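Local atomic coordinates of transaminase (Bacillus megaterium, PDB entry 5G0A), a protein that probably transfers amino groups between amines and carbonyl compounds with S selectivity, using pyridoxal-5'-phosphate as its cofactor. Residues 391-395 with 396-400; 415-418 with 419-422. All coordinates share one frame; numbering follows the deposited sequence.

Both contacts are local, and both lie in the C-terminal part of a class-III aminotransferase chain, apart from the residues that line the cofactor pocket. Contact 1 is a mostly exposed turn beyond strand 387-392, built from hydrogen bonds around Asn-394; contact 2 is the more buried start of helix 418-427, where backbone bonds are lined by aliphatic side chains. They are joined through the end of the strand: CD1 of Ile-392 packs on CD1 of Ile-422 at 3.8 Å, and CG2 of Ile-392 meets CB of Pro-418. Thus the strand that leads into the polar turn of contact 1 also presents a greasy side chain to the helix start of contact 2.

Contact 1. Residues 391-395 with 396-400; sequences DIVNA and KTKTP
Asn-394 reaches across this turn to Lys-396, Thr-397 and Thr-399, and its side chain can be followed outward. CB of Asn-394 sits 3.2 Å from OG1 of Thr-397 and 3.5 Å from the carbonyl O of Thr-399. With CG anti to the backbone N (chi1 -175°), the amide passes beside that same hydroxyl, and OD1 of Asn-394 takes the backbone N-H of Lys-396 at 3.1 Å in a nearly straight bond (165°), the donor somewhat tilted from the carbonyl plane: an Asx turn. A leucine in place of Asn-394 would probably leave the N-H of Lys-396 without this acceptor and so release the side-chain clasp on the turn. The backbone of Asn-394 closes the chain reversal that follows strand 387-392. O of Asn-394 receives N of Lys-398 at 2.7 Å, an alpha turn, with a weaker bond from N of Thr-397 inside it. N of Asn-394 donates to O of Thr-399 at 2.9 Å. OG1 of Thr-397 and OG1 of Thr-399 share a 2.8 Å hydrogen bond, while CB of Val-393 packs 3.6 Å from C of Lys-398, whose NZ reaches back to the carbonyl of Lys-376.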
loop_
_atom_site.group_PDB
_atom_site.type_symbol
_atom_site.label_atom_id
_atom_site.label_comp_id
_atom_site.label_asym_id
_atom_site.label_seq_id
_atom_site.Cartn_x
_atom_site.Cartn_y
_atom_site.Cartn_z
ATOM N N ASP B 391 -30.277 -19.356 -13.146
ATOM C CA ASP B 391 -29.709 -18.557 -14.222
ATOM C C ASP B 391 -30.817 -18.151 -15.186
ATOM O O ASP B 391 -31.486 -19.003 -15.778
ATOM C CB ASP B 391 -28.601 -19.321 -14.961
ATOM C CG ASP B 391 -27.486 -19.788 -14.041
ATOM O OD1 ASP B 391 -27.071 -19.020 -13.149
ATOM O OD2 ASP B 391 -27.005 -20.927 -14.230
ATOM N N ILE B 392 -31.002 -16.845 -15.322
ATOM C CA ILE B 392 -32.049 -16.271 -16.153
ATOM C C ILE B 392 -31.432 -15.892 -17.509
ATOM O O ILE B 392 -30.384 -15.256 -17.568
ATOM C CB ILE B 392 -32.694 -15.040 -15.469
ATOM C CG1 ILE B 392 -33.275 -15.407 -14.084
ATOM C CG2 ILE B 392 -33.777 -14.411 -16.343
ATOM C CD1 ILE B 392 -34.491 -16.325 -14.096
ATOM N N VAL B 393 -32.079 -16.314 -18.589
ATOM C CA VAL B 393 -31.580 -16.044 -19.941
ATOM C C VAL B 393 -32.718 -15.634 -20.870
ATOM O O VAL B 393 -33.885 -15.887 -20.586
ATOM C CB VAL B 393 -30.887 -17.278 -20.559
ATOM C CG1 VAL B 393 -29.588 -17.612 -19.827
ATOM C CG2 VAL B 393 -31.837 -18.473 -20.589
ATOM N N ASN B 394 -32.357 -14.985 -21.975
ATOM C CA ASN B 394 -33.281 -14.728 -23.075
ATOM C C ASN B 394 -33.749 -16.069 -23.637
ATOM O O ASN B 394 -32.934 -16.879 -24.077
ATOM C CB ASN B 394 -32.576 -13.881 -24.146
ATOM C CG ASN B 394 -33.499 -13.468 -25.289
ATOM O OD1 ASN B 394 -34.424 -14.189 -25.653
ATOM N ND2 ASN B 394 -33.235 -12.300 -25.864
ATOM N N ALA B 395 -35.062 -16.297 -23.606
ATOM C CA ALA B 395 -35.667 -17.593 -23.949
ATOM C C ALA B 395 -35.353 -18.097 -25.365
ATOM O O ALA B 395 -35.377 -19.307 -25.621
ATOM C CB ALA B 395 -37.173 -17.537 -23.737
ATOM N N LYS B 396 -35.060 -17.172 -26.271
ATOM C CA LYS B 396 -34.804 -17.525 -27.675
ATOM C C LYS B 396 -33.327 -17.825 -27.953
ATOM O O LYS B 396 -33.001 -18.630 -28.828
ATOM C CB LYS B 396 -35.311 -16.418 -28.604
ATOM C CG LYS B 396 -36.751 -15.993 -28.337
ATOM C CD LYS B 396 -37.315 -15.093 -29.433
ATOM C CE LYS B 396 -38.274 -15.856 -30.338
ATOM N NZ LYS B 396 -39.057 -14.962 -31.243
ATOM N N THR B 397 -32.444 -17.180 -27.199
ATOM C CA THR B 397 -30.999 -17.307 -27.389
ATOM C C THR B 397 -30.326 -18.204 -26.350
ATOM O O THR B 397 -29.216 -18.699 -26.570
ATOM C CB THR B 397 -30.317 -15.936 -27.318
ATOM O OG1 THR B 397 -30.486 -15.401 -26.000
ATOM C CG2 THR B 397 -30.917 -14.968 -28.335
ATOM N N LYS B 398 -30.993 -18.390 -25.212
ATOM C CA LYS B 398 -30.418 -19.088 -24.054
ATOM C C LYS B 398 -29.132 -18.427 -23.538
ATOM O O LYS B 398 -28.275 -19.095 -22.970
ATOM C CB LYS B 398 -30.205 -20.583 -24.351
ATOM C CG LYS B 398 -31.500 -21.383 -24.478
ATOM C CD LYS B 398 -32.138 -21.668 -23.124
ATOM C CE LYS B 398 -33.505 -22.313 -23.293
ATOM N NZ LYS B 398 -34.126 -22.644 -21.980
ATOM N N THR B 399 -29.013 -17.115 -23.756
ATOM C CA THR B 399 -27.876 -16.315 -23.278
ATOM C C THR B 399 -28.399 -15.136 -22.435
ATOM O O THR B 399 -29.554 -14.736 -22.592
ATOM C CB THR B 399 -27.012 -15.773 -24.443
ATOM O OG1 THR B 399 -27.829 -15.010 -25.334
ATOM C CG2 THR B 399 -26.344 -16.907 -25.213
ATOM N N PRO B 400 -27.556 -14.574 -21.542
ATOM C CA PRO B 400 -28.028 -13.528 -20.608
ATOM C C PRO B 400 -28.309 -12.145 -21.232
ATOM O O PRO B 400 -27.679 -11.757 -22.224
ATOM C CB PRO B 400 -26.880 -13.413 -19.593
ATOM C CG PRO B 400 -26.013 -14.609 -19.816
ATOM C CD PRO B 400 -26.163 -14.957 -21.263
#

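Contact 2. Residues 415-418 with 419-422; sequences NQIP and TQII
The carbonyl O of Ile-417 is gripped by two backbone N-H groups of the first helical turn. N of Ile-421 bonds to O of Ile-417 at 3.1 Å and comes in close to the direction of the C=O bond, while N of Gln-420, 2.9 Å from the same O, makes a bent and weak bond (126°). Ile-417 is the N-cap residue, and its side chain offers no acceptor. Pro-418 follows as the first helical residue, a common place for proline because its lack of an N-H costs the helix no bond there; O of Pro-418 accepts N of Ile-422 at 3.0 Å, the next bond of the alpha-helical series.

Side chains pack beside these bonds. Gln-420 runs alongside Ile-417, pointing the same way, with CG of Gln-420 3.8 Å from CB of Ile-417; a bend at chi2 (-70°) then carries the amide away. OG1 of Thr-419 crosses at an angle, 3.5 Å from CG2 of Ile-417, but its hydrogen bond goes to the carbonyl of Met-437. Ile-421 lays its CG1 against O of Ile-417 at 3.6 Å and extends CD1 to the carbonyl of Asn-415. CG1 and CD1 of Ile-422 likewise both rest on O of Pro-418, so that this carbonyl is lined by hydrocarbon as well as bonded.

Beyond the turn, the Pro-418 ring touches the loop residues Tyr-401 and Val-402, and Ile-417 leans on Pro-438. Ile-421 meets Tyr-467 of helix 451-468, and Ile-422 meets Leu-461, Ala-464 and Leu-465 there; the start of helix 418-427 packs against both that helix and strand 387-392, which also touch each other through Ile-392.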
loop_
_atom_site.group_PDB
_atom_site.type_symbol
_atom_site.label_atom_id
_atom_site.label_comp_id
_atom_site.label_asym_id
_atom_site.label_seq_id
_atom_site.Cartn_x
_atom_site.Cartn_y
_atom_site.Cartn_z
ATOM N N ASN B 415 -34.993 -1.132 -14.541
ATOM C CA ASN B 415 -35.944 -1.577 -15.570
ATOM C C ASN B 415 -35.280 -2.357 -16.723
ATOM O O ASN B 415 -35.958 -2.836 -17.635
ATOM C CB ASN B 415 -36.850 -0.429 -16.061
ATOM C CG ASN B 415 -36.118 0.609 -16.899
ATOM O OD1 ASN B 415 -35.036 0.367 -17.426
ATOM N ND2 ASN B 415 -36.733 1.779 -17.039
ATOM N N GLN B 416 -33.954 -2.495 -16.648
ATOM C CA GLN B 416 -33.168 -3.268 -17.612
ATOM C C GLN B 416 -32.642 -4.581 -17.018
ATOM O O GLN B 416 -32.056 -5.392 -17.734
ATOM C CB GLN B 416 -31.981 -2.437 -18.122
ATOM C CG GLN B 416 -32.364 -1.230 -18.969
ATOM C CD GLN B 416 -31.180 -0.340 -19.315
ATOM O OE1 GLN B 416 -30.030 -0.789 -19.351
ATOM N NE2 GLN B 416 -31.460 0.932 -19.584
ATOM N N ILE B 417 -32.856 -4.780 -15.716
ATOM C CA ILE B 417 -32.288 -5.914 -14.986
ATOM C C ILE B 417 -33.341 -6.999 -14.774
ATOM O O ILE B 417 -34.298 -6.784 -14.032
ATOM C CB ILE B 417 -31.726 -5.470 -13.609
ATOM C CG1 ILE B 417 -30.651 -4.382 -13.768
ATOM C CG2 ILE B 417 -31.184 -6.664 -12.826
ATOM C CD1 ILE B 417 -30.097 -3.868 -12.448
ATOM N N PRO B 418 -33.161 -8.175 -15.417
ATOM C CA PRO B 418 -34.137 -9.265 -15.333
ATOM C C PRO B 418 -34.551 -9.666 -13.908
ATOM O O PRO B 418 -35.731 -9.917 -13.673
ATOM C CB PRO B 418 -33.430 -10.422 -16.039
ATOM C CG PRO B 418 -32.548 -9.746 -17.036
ATOM C CD PRO B 418 -32.099 -8.461 -16.402
ATOM N N THR B 419 -33.609 -9.724 -12.967
ATOM C CA THR B 419 -33.976 -10.085 -11.586
ATOM C C THR B 419 -34.830 -9.012 -10.911
ATOM O O THR B 419 -35.622 -9.317 -10.009
ATOM C CB THR B 419 -32.764 -10.453 -10.707
ATOM O OG1 THR B 419 -31.732 -9.464 -10.843
ATOM C CG2 THR B 419 -32.230 -11.819 -11.102
ATOM N N GLN B 420 -34.658 -7.757 -11.322
ATOM C CA GLN B 420 -35.491 -6.667 -10.798
ATOM C C GLN B 420 -36.907 -6.773 -11.364
ATOM O O GLN B 420 -37.898 -6.533 -10.661
ATOM C CB GLN B 420 -34.886 -5.302 -11.131
ATOM C CG GLN B 420 -33.612 -4.968 -10.363
ATOM C CD GLN B 420 -33.872 -4.721 -8.893
ATOM O OE1 GLN B 420 -33.270 -5.356 -8.032
ATOM N NE2 GLN B 420 -34.787 -3.803 -8.599
ATOM N N ILE B 421 -36.995 -7.126 -12.645
ATOM C CA ILE B 421 -38.291 -7.321 -13.307
ATOM C C ILE B 421 -39.091 -8.466 -12.675
ATOM O O ILE B 421 -40.310 -8.353 -12.463
ATOM C CB ILE B 421 -38.108 -7.532 -14.833
ATOM C CG1 ILE B 421 -37.524 -6.262 -15.485
ATOM C CG2 ILE B 421 -39.407 -7.992 -15.496
ATOM C CD1 ILE B 421 -38.427 -5.042 -15.442
ATOM N N ILE B 422 -38.401 -9.561 -12.368
ATOM C CA ILE B 422 -39.008 -10.713 -11.706
ATOM C C ILE B 422 -39.503 -10.329 -10.310
ATOM O O ILE B 422 -40.639 -10.651 -9.940
ATOM C CB ILE B 422 -38.031 -11.903 -11.661
ATOM C CG1 ILE B 422 -37.914 -12.523 -13.063
ATOM C CG2 ILE B 422 -38.449 -12.946 -10.625
ATOM C CD1 ILE B 422 -36.611 -13.251 -13.319
#